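Local coordinates for protein glutathione S-transferase (Pseudomonas protegens, PDB 4IKH) that binds glutathione and probably acts as a glutathione transferase, joining the thiol of this tripeptide to electrophilic substrates, at residues N139-R144 with I196-A201; G104-Q109 with E179-A184. All blocks are in the same frame, centred on the assembly; numbering follows the deposited sequence.

Interaction 1: N139-R144 with I196-A201; sequences NKFAGR and IGFYEA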
# COMPACT_ATOMS: atom_id res chain seq x y z
N ASN A 139 13.46 -15.30 -9.01
CA ASN A 139 14.68 -15.91 -8.46
C ASN A 139 14.42 -17.22 -7.72
O ASN A 139 15.33 -18.05 -7.57
CB ASN A 139 15.39 -14.92 -7.52
CG ASN A 139 16.80 -15.35 -7.18
OD1 ASN A 139 17.66 -15.41 -8.05
ND2 ASN A 139 17.05 -15.65 -5.90
N LYS A 140 13.19 -17.42 -7.27
CA LYS A 140 12.87 -18.56 -6.41
C LYS A 140 11.79 -19.45 -7.03
O LYS A 140 11.78 -20.67 -6.82
CB LYS A 140 12.44 -18.05 -5.03
CG LYS A 140 12.04 -19.11 -4.02
CD LYS A 140 13.20 -20.01 -3.67
CE LYS A 140 12.84 -20.96 -2.54
NZ LYS A 140 14.06 -21.66 -2.00
N PHE A 141 10.90 -18.84 -7.81
CA PHE A 141 9.75 -19.56 -8.34
C PHE A 141 9.81 -19.73 -9.85
O PHE A 141 10.90 -19.70 -10.44
CB PHE A 141 8.45 -18.87 -7.90
CG PHE A 141 8.33 -18.72 -6.42
CD1 PHE A 141 8.53 -19.80 -5.58
CD2 PHE A 141 8.04 -17.48 -5.86
CE1 PHE A 141 8.44 -19.66 -4.20
CE2 PHE A 141 7.94 -17.33 -4.48
CZ PHE A 141 8.14 -18.42 -3.65
N ALA A 142 8.65 -19.89 -10.48
CA ALA A 142 8.57 -20.25 -11.90
C ALA A 142 9.37 -19.32 -12.81
O ALA A 142 9.88 -19.74 -13.85
CB ALA A 142 7.12 -20.31 -12.35
N GLY A 143 9.48 -18.06 -12.40
CA GLY A 143 10.17 -17.07 -13.19
C GLY A 143 11.67 -17.28 -13.24
O GLY A 143 12.35 -16.69 -14.08
N ARG A 144 12.18 -18.12 -12.34
CA ARG A 144 13.60 -18.45 -12.27
C ARG A 144 14.11 -19.01 -13.61
O ARG A 144 15.25 -18.77 -14.00
CB ARG A 144 13.84 -19.48 -11.16
CG ARG A 144 15.23 -19.44 -10.53
CD ARG A 144 15.70 -20.84 -10.10
NE ARG A 144 14.78 -21.52 -9.18
CZ ARG A 144 14.94 -21.57 -7.86
NH1 ARG A 144 15.97 -20.98 -7.28
NH2 ARG A 144 14.05 -22.22 -7.12
N ILE A 196 16.17 -11.96 1.94
CA ILE A 196 17.52 -12.51 2.11
C ILE A 196 17.54 -13.93 2.69
O ILE A 196 18.57 -14.60 2.65
CB ILE A 196 18.42 -11.58 2.96
CG1 ILE A 196 17.95 -11.52 4.41
CG2 ILE A 196 18.44 -10.17 2.37
CD1 ILE A 196 18.72 -10.48 5.24
N GLY A 197 16.42 -14.37 3.24
CA GLY A 197 16.29 -15.75 3.69
C GLY A 197 15.64 -16.62 2.62
O GLY A 197 16.31 -17.16 1.74
N PHE A 198 14.31 -16.74 2.69
CA PHE A 198 13.56 -17.66 1.82
C PHE A 198 13.81 -17.43 0.32
O PHE A 198 13.93 -18.39 -0.45
CB PHE A 198 12.06 -17.56 2.13
CG PHE A 198 11.22 -18.61 1.46
CD1 PHE A 198 11.53 -19.96 1.59
CD2 PHE A 198 10.10 -18.25 0.72
CE1 PHE A 198 10.76 -20.93 0.98
CE2 PHE A 198 9.32 -19.22 0.10
CZ PHE A 198 9.65 -20.56 0.24
N TYR A 199 13.87 -16.16 -0.08
CA TYR A 199 14.06 -15.80 -1.48
C TYR A 199 15.51 -15.94 -1.94
O TYR A 199 15.78 -15.89 -3.15
CB TYR A 199 13.57 -14.37 -1.72
CG TYR A 199 12.07 -14.23 -1.80
CD1 TYR A 199 11.24 -15.33 -1.67
CD2 TYR A 199 11.49 -12.98 -2.03
CE1 TYR A 199 9.87 -15.20 -1.75
CE2 TYR A 199 10.11 -12.84 -2.12
CZ TYR A 199 9.31 -13.95 -1.98
OH TYR A 199 7.93 -13.82 -2.07
N GLU A 200 16.43 -16.09 -0.99
CA GLU A 200 17.85 -16.30 -1.30
C GLU A 200 18.47 -15.19 -2.16
O GLU A 200 19.38 -15.45 -2.96
CB GLU A 200 18.06 -17.67 -1.97
CG GLU A 200 17.65 -18.86 -1.10
CD GLU A 200 17.80 -20.19 -1.81
OE1 GLU A 200 17.54 -20.26 -3.03
OE2 GLU A 200 18.19 -21.18 -1.15
N ALA A 201 18.00 -13.96 -1.98
CA ALA A 201 18.42 -12.84 -2.82
C ALA A 201 19.36 -11.88 -2.10
O ALA A 201 19.58 -10.76 -2.57
CB ALA A 201 17.20 -12.09 -3.33

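Interaction 2: G104-Q109 with E179-A184; sequences GQLLAQ and ERYTIA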
# COMPACT_ATOMS: atom_id res chain seq x y z
N GLY A 104 -4.09 1.17 21.08
CA GLY A 104 -3.42 2.42 21.41
C GLY A 104 -1.90 2.31 21.38
O GLY A 104 -1.20 3.15 21.95
N GLN A 105 -1.40 1.27 20.71
CA GLN A 105 0.03 0.98 20.72
C GLN A 105 0.66 1.09 19.33
O GLN A 105 -0.03 0.96 18.32
CB GLN A 105 0.28 -0.44 21.26
CG GLN A 105 -0.18 -0.67 22.69
CD GLN A 105 0.26 -2.02 23.23
OE1 GLN A 105 1.39 -2.46 23.00
NE2 GLN A 105 -0.64 -2.70 23.94
N LEU A 106 1.97 1.33 19.31
CA LEU A 106 2.78 1.23 18.09
C LEU A 106 2.37 2.18 16.96
O LEU A 106 2.81 2.04 15.81
CB LEU A 106 2.81 -0.23 17.61
CG LEU A 106 3.29 -1.19 18.70
CD1 LEU A 106 3.32 -2.63 18.19
CD2 LEU A 106 4.66 -0.78 19.24
N LEU A 107 1.52 3.15 17.28
CA LEU A 107 1.16 4.20 16.33
C LEU A 107 0.70 5.41 17.13
O LEU A 107 -0.22 5.30 17.95
CB LEU A 107 0.06 3.71 15.37
CG LEU A 107 -0.48 4.73 14.36
CD1 LEU A 107 0.64 5.32 13.52
CD2 LEU A 107 -1.55 4.10 13.45
N ALA A 108 1.33 6.55 16.89
CA ALA A 108 1.01 7.77 17.63
C ALA A 108 -0.43 8.20 17.35
O ALA A 108 -0.92 8.03 16.23
CB ALA A 108 1.99 8.89 17.29
N GLN A 109 -1.09 8.75 18.37
CA GLN A 109 -2.52 9.04 18.33
C GLN A 109 -2.87 10.12 17.32
O GLN A 109 -3.98 10.16 16.79
CB GLN A 109 -3.02 9.46 19.72
CG GLN A 109 -3.35 8.30 20.63
CD GLN A 109 -4.41 7.39 20.05
OE1 GLN A 109 -5.41 7.86 19.49
NE2 GLN A 109 -4.21 6.08 20.16
N GLU A 179 13.23 7.06 17.45
CA GLU A 179 13.38 6.41 18.75
C GLU A 179 12.31 5.35 19.03
O GLU A 179 12.59 4.33 19.66
CB GLU A 179 13.42 7.48 19.85
CG GLU A 179 14.41 8.60 19.53
CD GLU A 179 15.23 9.03 20.72
OE1 GLU A 179 14.72 9.80 21.55
OE2 GLU A 179 16.41 8.61 20.82
N ARG A 180 11.10 5.59 18.53
CA ARG A 180 9.97 4.70 18.80
C ARG A 180 9.83 3.57 17.78
O ARG A 180 9.86 3.81 16.56
CB ARG A 180 8.67 5.51 18.83
CG ARG A 180 8.64 6.58 19.90
CD ARG A 180 7.56 6.30 20.93
NE ARG A 180 7.91 6.83 22.24
CZ ARG A 180 7.07 6.93 23.26
NH1 ARG A 180 5.81 6.54 23.12
NH2 ARG A 180 7.48 7.42 24.42
N TYR A 181 9.68 2.35 18.28
CA TYR A 181 9.34 1.18 17.48
C TYR A 181 7.87 1.25 17.06
O TYR A 181 6.99 1.38 17.91
CB TYR A 181 9.57 -0.05 18.36
CG TYR A 181 9.17 -1.41 17.81
CD1 TYR A 181 9.82 -1.98 16.73
CD2 TYR A 181 8.18 -2.15 18.45
CE1 TYR A 181 9.48 -3.25 16.26
CE2 TYR A 181 7.83 -3.41 18.00
CZ TYR A 181 8.48 -3.96 16.91
OH TYR A 181 8.13 -5.22 16.48
N THR A 182 7.58 1.18 15.76
CA THR A 182 6.18 1.37 15.31
C THR A 182 5.67 0.30 14.35
O THR A 182 6.42 -0.61 13.97
CB THR A 182 5.97 2.76 14.64
OG1 THR A 182 6.70 2.81 13.41
CG2 THR A 182 6.42 3.90 15.55
N ILE A 183 4.41 0.40 13.94
CA ILE A 183 3.88 -0.52 12.93
C ILE A 183 4.67 -0.48 11.62
O ILE A 183 4.67 -1.45 10.87
CB ILE A 183 2.35 -0.30 12.62
CG1 ILE A 183 2.02 1.15 12.27
CG2 ILE A 183 1.49 -0.79 13.79
CD1 ILE A 183 0.56 1.33 11.74
N ALA A 184 5.35 0.63 11.35
CA ALA A 184 6.21 0.71 10.16
C ALA A 184 7.32 -0.34 10.18
O ALA A 184 7.63 -0.94 9.14
CB ALA A 184 6.79 2.11 10.02

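Interaction 1: N139-R144 with I196-A201
Asn139 and Lys140 both carry CG anti to the backbone N (chi1 -166° and 179°), which sets the two CG atoms from which their side chains go on to meet the turn at Phe198-Glu200. The amide of Asn139 gives its ND2 to Tyr199 O at 3.0 Å; the acceptor lies in the amide plane and the donor nearly along the C=O axis, though the N-H is bent (145°). Asparagine suits this place because its planar amide, on a short stem, can bring an N-H to the backbone carbonyl of Tyr199. The contact lies in the all-helical C-terminal domain of the glutathione transferase fold, where the end of helix 111-140 meets a type I turn, Gly197 to Glu200, following helix 183-196. Turned at CB-CG, which places CD, the long Lys140 chain passes across Phe198 and sets CE over one ring face, toward the rim, 4.1 Å from Phe198 CE1. Its NZ forms a long salt bridge to Glu200 OE1 (3.9 Å). Phe141 brings the rim of its ring: its CZ meets Phe198 CE2 at 4.0 Å, Phe198 CE2 lying at the edge of the Phe141 ring, while Phe141 CE2 lies 4.0 Å from Tyr199 CE1. Tyr199, buried and also packed on Trp191, touches a bound glutathione.

Interaction 2: G104-Q109 with E179-A184
Leu106 and Ile183 form the tight side of this contact, where a backbone bond and apolar packing coincide. Ile183 N donates to Leu106 O over 3.0 Å, in the plane of the carbonyl, with an N-H...O angle of 154°. The same oxygen lies 3.4 Å from Thr182 CB, so the carbonyl is set closely against the start of helix 183-196. Beside this bond, Ile183 CG2 meets Leu106 CB at 4.1 Å and Ile183 CD1 meets Leu107 CD2 at 3.9 Å; branched aliphatic chains suit the buried pair Leu107 and Ile183, which also pack on Thr117 of helix 111-140. Leu106 CD2 belongs to the close packing too, 3.4 Å from Tyr181 O and 3.9 Å from Tyr181 CD2, oblique to the ring. Tyrosine fits here: its ring packs against leucine, while OH makes a weak hydrogen bond to Glu42. The flanks are looser: Gln109 at the end of one segment, and Glu179 and Arg180 at the start of the other, are exposed and add nothing to the contact. Thr182, with OG1 between its backbone N and carbonyl carbon (chi1 67°), accepts from Ala184 N at 3.3 Å, an N-capping bond, and its own N donates to Asp185 OD2, the half of a capping box in which the N3 side chain accepts. With Tyr181 packed on Ile186, this is the N-capping and hydrophobic staple familiar at the start of this central helix in the glutathione transferase fold.

Two helices connect the contacts. Interaction 2 joins the loop leading into helix 111-140 to the N-terminal start of helix 183-196, whereas interaction 1 joins the far end of the first helix to the turn that follows the second. They lie on opposite sides of the chain's centre, their own centres 31 Å apart and their nearest atoms about 15 Å apart, without touching. Their relation to glutathione differs: in interaction 1 the Tyr199 side chain is about 3 Å from a bound molecule and about 7 Å from the side chain of Thr30, while in interaction 2 the Ile183 side chain is about 12 Å from a bound glutathione, making it structural packing away from the ligand.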